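Local coordinates for pseudoalteromonas arctica PAMC 21717 (Pseudoalteromonas arctica, PDB 5YL7), which probably cleaves peptide bonds as a cold-active, calcium-binding serine protease of the subtilase family, and has been studied as a laundry detergent enzyme, at residues E16-G20 with R315-A319; D79-A83 with Q95-H100; R190-V195 with P303-E307. All coordinates share one frame. Residues are numbered along the deposited sequence.

These contacts show how one subtilisin-like domain joins its loops and helix ends by chemistry that differs with their place. None touches another: their centres lie 27 to 32 Å apart, and contacts 2 and 3 sit on opposite sides of the chain's centre, both nested in sequence within the loop closed by contact 1. All are partly buried. Contact 1, farthest out, ties two loops near the chain ends through one arginine and backbone carbonyls. Contact 2 is local and polar, with buried Ser97 and Trp99 leading to the probable catalytic histidine. Contact 3 joins two helix ends, combining aliphatic packing around Val195 with a salt bridge and calcium; its helix 303-312 leads into contact 1.

Contact 1. Residues E16-G20 with R315-A319; sequences EQAGG and RSFPA
An arginine side chain that donates to backbone carbonyls joins two irregular loops of this subtilase fold, one near the N-terminus and one near the C-terminus: residues 16-20, between helices 12-15 and 23-27, and residues 315-319, which follow helix 303-312. The CA-to-CB bond of Arg315 points toward the opposite loop, and chi1 p followed by chi2 and chi3 both t extends the chain so that the guanidinium arrives at a turn of residues 16-20. That turn is closed by Gly20 N donating to Glu16 O at 2.9 Å, with Gln17 and Ala18 in helical phi/psi (-66/-40 and -70/-53). Ala18 O receives two hydrogen bonds, from Arg315 NH1 at 3.0 Å and Arg315 NH2 at 3.1 Å; NH1 of Arg315 also donates to Gly20 O at 2.9 Å. Gln17 O lies over one guanidinium face, 3.3 Å from Arg315 NH2 but badly angled for a bond. A CB on Gly20 would clash with Glu16 O, so the tight turn suits glycine. Ala18 and Pro318 form the nearest backbone pair, CA to CA 6.3 Å, and supply a small apolar patch, Ala18 CB to Pro318 CG being 4.3 Å. Glu16, which opens the turn, forms a salt bridge with Arg226. One water completes the junction, accepting from Arg315 NE at 2.8 Å and donating to Gly20 O at 2.7 Å.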
# COMPACT_ATOMS: atom_id res chain seq x y z
N GLU A 16 -4.05 3.68 18.43
CA GLU A 16 -4.89 4.69 19.21
C GLU A 16 -6.36 4.44 18.91
O GLU A 16 -6.78 4.00 17.85
CB GLU A 16 -4.52 6.08 18.81
CG GLU A 16 -3.30 6.55 19.43
CD GLU A 16 -3.02 8.02 19.27
OE1 GLU A 16 -3.65 8.72 18.47
OE2 GLU A 16 -2.09 8.54 19.96
N GLN A 17 -7.22 4.78 19.92
CA GLN A 17 -8.64 4.50 19.75
C GLN A 17 -9.31 5.32 18.64
O GLN A 17 -10.15 4.81 17.94
CB GLN A 17 -9.36 4.76 21.13
CG GLN A 17 -8.96 3.71 22.19
CD GLN A 17 -9.28 2.30 21.76
OE1 GLN A 17 -10.44 2.03 21.37
NE2 GLN A 17 -8.27 1.39 21.79
N ALA A 18 -8.98 6.55 18.51
CA ALA A 18 -9.70 7.39 17.55
C ALA A 18 -9.37 7.01 16.11
O ALA A 18 -10.34 6.80 15.32
CB ALA A 18 -9.46 8.87 17.78
N GLY A 19 -8.12 6.97 15.74
CA GLY A 19 -7.74 6.79 14.33
C GLY A 19 -6.93 5.53 14.06
O GLY A 19 -6.55 5.34 12.88
N GLY A 20 -6.73 4.65 15.00
CA GLY A 20 -5.90 3.50 14.76
C GLY A 20 -6.63 2.28 14.28
O GLY A 20 -7.84 2.17 14.25
N ARG A 315 -15.32 -0.47 12.22
CA ARG A 315 -15.81 0.24 13.41
C ARG A 315 -16.22 1.63 13.03
O ARG A 315 -15.97 2.14 11.93
CB ARG A 315 -14.73 0.28 14.51
CG ARG A 315 -13.56 1.26 14.25
CD ARG A 315 -12.52 1.31 15.25
NE ARG A 315 -11.49 2.17 14.77
CZ ARG A 315 -11.26 3.42 14.96
NH1 ARG A 315 -10.07 3.92 14.69
NH2 ARG A 315 -12.16 4.32 15.41
N SER A 316 -16.96 2.30 13.93
CA SER A 316 -17.52 3.60 13.71
C SER A 316 -16.46 4.68 13.52
O SER A 316 -15.39 4.61 14.12
CB SER A 316 -18.46 4.04 14.86
OG SER A 316 -19.60 3.16 14.97
N PHE A 317 -16.86 5.70 12.82
CA PHE A 317 -16.07 6.91 12.72
C PHE A 317 -16.28 7.82 13.95
O PHE A 317 -17.43 8.19 14.16
CB PHE A 317 -16.41 7.70 11.46
CG PHE A 317 -16.09 7.01 10.17
CD1 PHE A 317 -14.79 6.93 9.70
CD2 PHE A 317 -17.11 6.48 9.42
CE1 PHE A 317 -14.57 6.29 8.50
CE2 PHE A 317 -16.86 5.81 8.24
CZ PHE A 317 -15.61 5.74 7.80
N PRO A 318 -15.26 8.19 14.65
CA PRO A 318 -15.50 9.11 15.82
C PRO A 318 -15.59 10.52 15.37
O PRO A 318 -15.93 11.35 16.25
CB PRO A 318 -14.30 8.87 16.69
CG PRO A 318 -13.29 8.29 15.90
CD PRO A 318 -13.92 7.54 14.72
N ALA A 319 -15.27 10.89 14.15
CA ALA A 319 -15.44 12.20 13.61
C ALA A 319 -15.97 12.06 12.19
O ALA A 319 -15.78 10.98 11.56
CB ALA A 319 -14.14 12.98 13.68
O HOH W 1 -9.74 0.22 13.92

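Contact 2. Residues D79-A83 with Q95-H100; sequences DPGDA and QNSSWH
Asp82 makes the strongest links between these two loop segments: Ser98 OG donates to Asp82 OD2 at 2.7 Å, and Ser98 N to Asp82 OD1 at 2.8 Å. Chi1 p on both Asp82 and Ser98 fits this two-point pairing. Ala83 N donates to Ser97 OG at 3.1 Å; that hydroxyl also hydrogen-bonds to Ser267 O. The backbones come closest here, with Ala83 CA 4.0 Å from Ser97 CA, and Ala83 CA makes a CA-H...O contact of 3.3 Å with Gln95 O. Two local turns shape the ends: an Asx turn, Gly81 N to Asp79 OD1 at 2.9 Å, and an ST turn, His100 N to Ser98 OG at 3.1 Å. A water joins them, donating to Asp79 OD2 at 2.8 Å and accepting from Trp99 N at 3.0 Å and Asp82 N at 3.2 Å. At phi/psi 105/132 a CB on Gly81 would be jammed against Pro80 O, and would also clash with Ser97 OG. Trp99, the N-cap residue of helix 100-109, has phi/psi 47/37; its ring edge meets Asp79 O, with CZ3 3.5 Å from that oxygen, its CH2 lies 3.6 Å from Gly81 CA, and its NE1 hydrogen-bonds to Gly265 O. ND1 of His100 hydrogen-bonds to Asp41 OD1 and NE2 to Ser281 OG, consistent with the Ser-His-Asp triad of subtilases. Directional polar bonds thus hold the backbone before the probable catalytic histidine.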
# COMPACT_ATOMS: atom_id res chain seq x y z
N ASP A 79 14.33 0.77 -5.91
CA ASP A 79 14.01 2.10 -6.33
C ASP A 79 15.29 2.89 -6.52
O ASP A 79 15.99 3.15 -5.52
CB ASP A 79 13.14 2.76 -5.26
CG ASP A 79 12.56 4.06 -5.61
OD1 ASP A 79 12.94 4.67 -6.65
OD2 ASP A 79 11.72 4.57 -4.80
N PRO A 80 15.61 3.34 -7.74
CA PRO A 80 16.82 4.19 -7.94
C PRO A 80 16.63 5.58 -7.50
O PRO A 80 17.61 6.36 -7.52
CB PRO A 80 17.03 4.07 -9.42
CG PRO A 80 15.61 3.99 -10.03
CD PRO A 80 14.88 3.15 -8.98
N GLY A 81 15.43 5.99 -7.19
CA GLY A 81 15.01 7.32 -6.91
C GLY A 81 14.23 7.96 -8.03
O GLY A 81 14.67 7.92 -9.17
N ASP A 82 13.12 8.54 -7.69
CA ASP A 82 12.18 9.17 -8.68
C ASP A 82 12.22 10.67 -8.68
O ASP A 82 11.33 11.33 -9.26
CB ASP A 82 10.76 8.58 -8.54
CG ASP A 82 10.13 8.95 -7.28
OD1 ASP A 82 10.68 9.75 -6.50
OD2 ASP A 82 9.04 8.47 -6.92
N ALA A 83 13.25 11.26 -8.11
CA ALA A 83 13.45 12.69 -8.17
C ALA A 83 13.43 13.17 -9.59
O ALA A 83 13.94 12.55 -10.49
CB ALA A 83 14.80 13.13 -7.55
N GLN A 95 11.28 18.07 -7.69
CA GLN A 95 10.82 17.22 -6.58
C GLN A 95 11.94 16.23 -6.21
O GLN A 95 12.56 15.65 -7.05
CB GLN A 95 9.63 16.34 -7.01
CG GLN A 95 8.41 17.14 -7.51
CD GLN A 95 7.79 17.95 -6.39
OE1 GLN A 95 7.59 17.41 -5.27
NE2 GLN A 95 7.53 19.30 -6.66
N ASN A 96 12.13 16.10 -4.91
CA ASN A 96 13.01 15.05 -4.39
C ASN A 96 12.41 13.69 -4.52
O ASN A 96 11.21 13.53 -4.80
CB ASN A 96 13.30 15.35 -2.92
CG ASN A 96 14.25 16.53 -2.69
OD1 ASN A 96 14.88 17.02 -3.60
ND2 ASN A 96 14.53 16.78 -1.42
N SER A 97 13.25 12.67 -4.37
CA SER A 97 12.73 11.29 -4.45
C SER A 97 11.76 11.05 -3.35
O SER A 97 11.88 11.42 -2.25
CB SER A 97 13.93 10.34 -4.37
OG SER A 97 14.72 10.40 -5.53
N SER A 98 10.73 10.29 -3.74
CA SER A 98 9.63 9.97 -2.83
C SER A 98 9.91 8.85 -1.86
O SER A 98 9.36 8.76 -0.78
CB SER A 98 8.35 9.57 -3.61
OG SER A 98 8.50 8.37 -4.30
N TRP A 99 10.73 7.89 -2.31
CA TRP A 99 10.90 6.60 -1.58
C TRP A 99 9.55 6.01 -1.17
O TRP A 99 9.40 5.33 -0.19
CB TRP A 99 11.83 6.70 -0.39
CG TRP A 99 13.06 7.43 -0.75
CD1 TRP A 99 13.51 8.64 -0.26
CD2 TRP A 99 14.03 7.03 -1.74
NE1 TRP A 99 14.68 9.01 -0.88
CE2 TRP A 99 15.03 8.06 -1.80
CE3 TRP A 99 14.21 5.92 -2.58
CZ2 TRP A 99 16.07 8.01 -2.73
CZ3 TRP A 99 15.19 5.91 -3.49
CH2 TRP A 99 16.16 6.96 -3.55
N HIS A 100 8.53 6.20 -2.10
CA HIS A 100 7.17 5.91 -1.72
C HIS A 100 6.98 4.43 -1.46
O HIS A 100 6.31 4.04 -0.48
CB HIS A 100 6.27 6.48 -2.86
CG HIS A 100 4.84 6.41 -2.60
ND1 HIS A 100 4.07 5.39 -3.03
CD2 HIS A 100 3.99 7.34 -2.07
CE1 HIS A 100 2.81 5.69 -2.83
NE2 HIS A 100 2.73 6.83 -2.27
O HOH W 2 11.84 7.39 -5.01
O HOH W 3 9.76 12.65 -7.01

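Contact 3. Residues R190-V195 with P303-E307; sequences RSNGTV and PDEIE. With CA (calcium ion), chain F.
Pro303, the first residue of helix 303-312, packs against the turn from helix 180-191 into strand 195-199 of the parallel sheet of this subtilase. Gly193, phi 98°, closes the first helix in a Schellman motif, its N donating to Arg190 O at 2.9 Å. The exo-puckered ring of Pro303 places CG 3.6 Å from Arg190 O and 3.5 Å from Thr194 O. The CA-to-CB bond of Val195 (chi1 p) points toward helix 303-312, and its CA lies 4.4 Å from Pro303 CA; Val195 CB lies 4.2 Å from Pro303 CB and Val195 CG1 4.0 Å from Ile306 CD1. Ile306, in the m,t rotamer, joins Val195 against Ala291 of helix 280-297. Outside this apolar patch, Arg190 folds through chi1 m, chi2 t and chi3 p to form a salt bridge with Asp304 (chi1 m), NH2 of Arg190 to OD1 of Asp304 being 2.8 Å; Arg190 NH1 also hydrogen-bonds to Gly217 O. Glu307, extended with chi1 and chi2 both t, reaches calcium with OE2 at 2.5 Å, in a site that includes Val218, Asp241 and five waters. Glu307 OE1 accepts at 2.7 Å from one of the calcium-bound waters and at 2.8 Å from a further water, not a ligand of the ion, that is weakly hydrogen-bonded to Arg190 NH1 and Pro303 O. The start of helix 303-312 is therefore held by aliphatic packing, ion pairing and metal coordination.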
# COMPACT_ATOMS: atom_id res chain seq x y z
N ARG A 190 -7.81 -11.35 -9.59
CA ARG A 190 -8.91 -11.93 -8.77
C ARG A 190 -9.17 -13.39 -9.07
O ARG A 190 -9.34 -14.20 -8.18
CB ARG A 190 -10.20 -11.14 -9.01
CG ARG A 190 -10.16 -9.71 -8.50
CD ARG A 190 -11.33 -8.93 -9.03
NE ARG A 190 -12.62 -9.58 -8.87
CZ ARG A 190 -13.24 -9.74 -7.73
NH1 ARG A 190 -12.83 -9.15 -6.64
NH2 ARG A 190 -14.27 -10.54 -7.59
N SER A 191 -9.04 -13.75 -10.36
CA SER A 191 -9.32 -15.19 -10.80
C SER A 191 -8.21 -16.07 -10.28
O SER A 191 -8.41 -17.29 -10.07
CB SER A 191 -9.33 -15.21 -12.29
OG SER A 191 -8.05 -15.13 -12.90
N ASN A 192 -7.01 -15.51 -10.05
CA ASN A 192 -5.89 -16.25 -9.46
C ASN A 192 -5.94 -16.25 -7.97
O ASN A 192 -5.03 -16.80 -7.32
CB ASN A 192 -4.59 -15.66 -9.99
CG ASN A 192 -4.32 -15.97 -11.41
OD1 ASN A 192 -4.85 -17.04 -11.91
ND2 ASN A 192 -3.53 -15.20 -12.09
N GLY A 193 -6.96 -15.66 -7.31
CA GLY A 193 -7.14 -15.74 -5.89
C GLY A 193 -6.60 -14.50 -5.16
O GLY A 193 -6.52 -14.53 -3.91
N THR A 194 -6.15 -13.49 -5.87
CA THR A 194 -5.46 -12.31 -5.24
C THR A 194 -6.48 -11.21 -5.02
O THR A 194 -7.19 -10.77 -5.97
CB THR A 194 -4.41 -11.79 -6.17
OG1 THR A 194 -3.50 -12.87 -6.51
CG2 THR A 194 -3.64 -10.64 -5.58
N VAL A 195 -6.61 -10.72 -3.78
CA VAL A 195 -7.40 -9.52 -3.46
C VAL A 195 -6.60 -8.27 -3.79
O VAL A 195 -5.38 -8.23 -3.58
CB VAL A 195 -7.91 -9.57 -2.01
CG1 VAL A 195 -6.80 -9.43 -1.00
CG2 VAL A 195 -9.00 -8.54 -1.74
N PRO A 303 -11.03 -13.55 -2.94
CA PRO A 303 -11.00 -12.08 -2.93
C PRO A 303 -12.28 -11.48 -2.48
O PRO A 303 -12.29 -10.48 -1.74
CB PRO A 303 -10.63 -11.74 -4.40
CG PRO A 303 -9.77 -12.90 -4.81
CD PRO A 303 -10.40 -14.12 -4.19
N ASP A 304 -13.44 -12.02 -2.91
CA ASP A 304 -14.69 -11.45 -2.46
C ASP A 304 -14.93 -11.70 -1.01
O ASP A 304 -15.45 -10.80 -0.31
CB ASP A 304 -15.86 -12.09 -3.28
CG ASP A 304 -15.91 -11.55 -4.64
OD1 ASP A 304 -15.34 -10.51 -5.02
OD2 ASP A 304 -16.64 -12.15 -5.47
N GLU A 305 -14.49 -12.82 -0.45
CA GLU A 305 -14.69 -13.07 0.95
C GLU A 305 -13.81 -12.12 1.77
O GLU A 305 -14.22 -11.59 2.83
CB GLU A 305 -14.34 -14.48 1.37
CG GLU A 305 -15.39 -15.49 0.94
CD GLU A 305 -14.91 -16.89 1.07
OE1 GLU A 305 -13.76 -17.30 1.05
OE2 GLU A 305 -15.89 -17.70 1.14
N ILE A 306 -12.56 -11.84 1.35
CA ILE A 306 -11.69 -10.91 2.06
C ILE A 306 -12.26 -9.52 2.06
O ILE A 306 -12.32 -8.86 3.11
CB ILE A 306 -10.25 -10.98 1.57
CG1 ILE A 306 -9.67 -12.36 1.70
CG2 ILE A 306 -9.44 -9.88 2.23
CD1 ILE A 306 -8.28 -12.52 1.07
N GLU A 307 -12.72 -9.06 0.90
CA GLU A 307 -13.37 -7.74 0.84
C GLU A 307 -14.56 -7.69 1.81
O GLU A 307 -14.79 -6.71 2.50
CB GLU A 307 -13.77 -7.41 -0.58
CG GLU A 307 -14.47 -6.05 -0.71
CD GLU A 307 -14.58 -5.54 -2.08
OE1 GLU A 307 -14.28 -6.24 -3.08
OE2 GLU A 307 -15.00 -4.36 -2.24
CA CA F . -15.13 -2.57 -3.96
O HOH W 4 -12.52 -8.28 -3.68
O HOH W 5 -15.27 -4.78 -5.18
O HOH W 6 -17.15 -0.57 -3.58
O HOH W 7 -17.49 -2.84 -4.19
O HOH W 8 -15.51 -0.25 -4.65
O HOH W 9 -14.80 -2.24 -6.45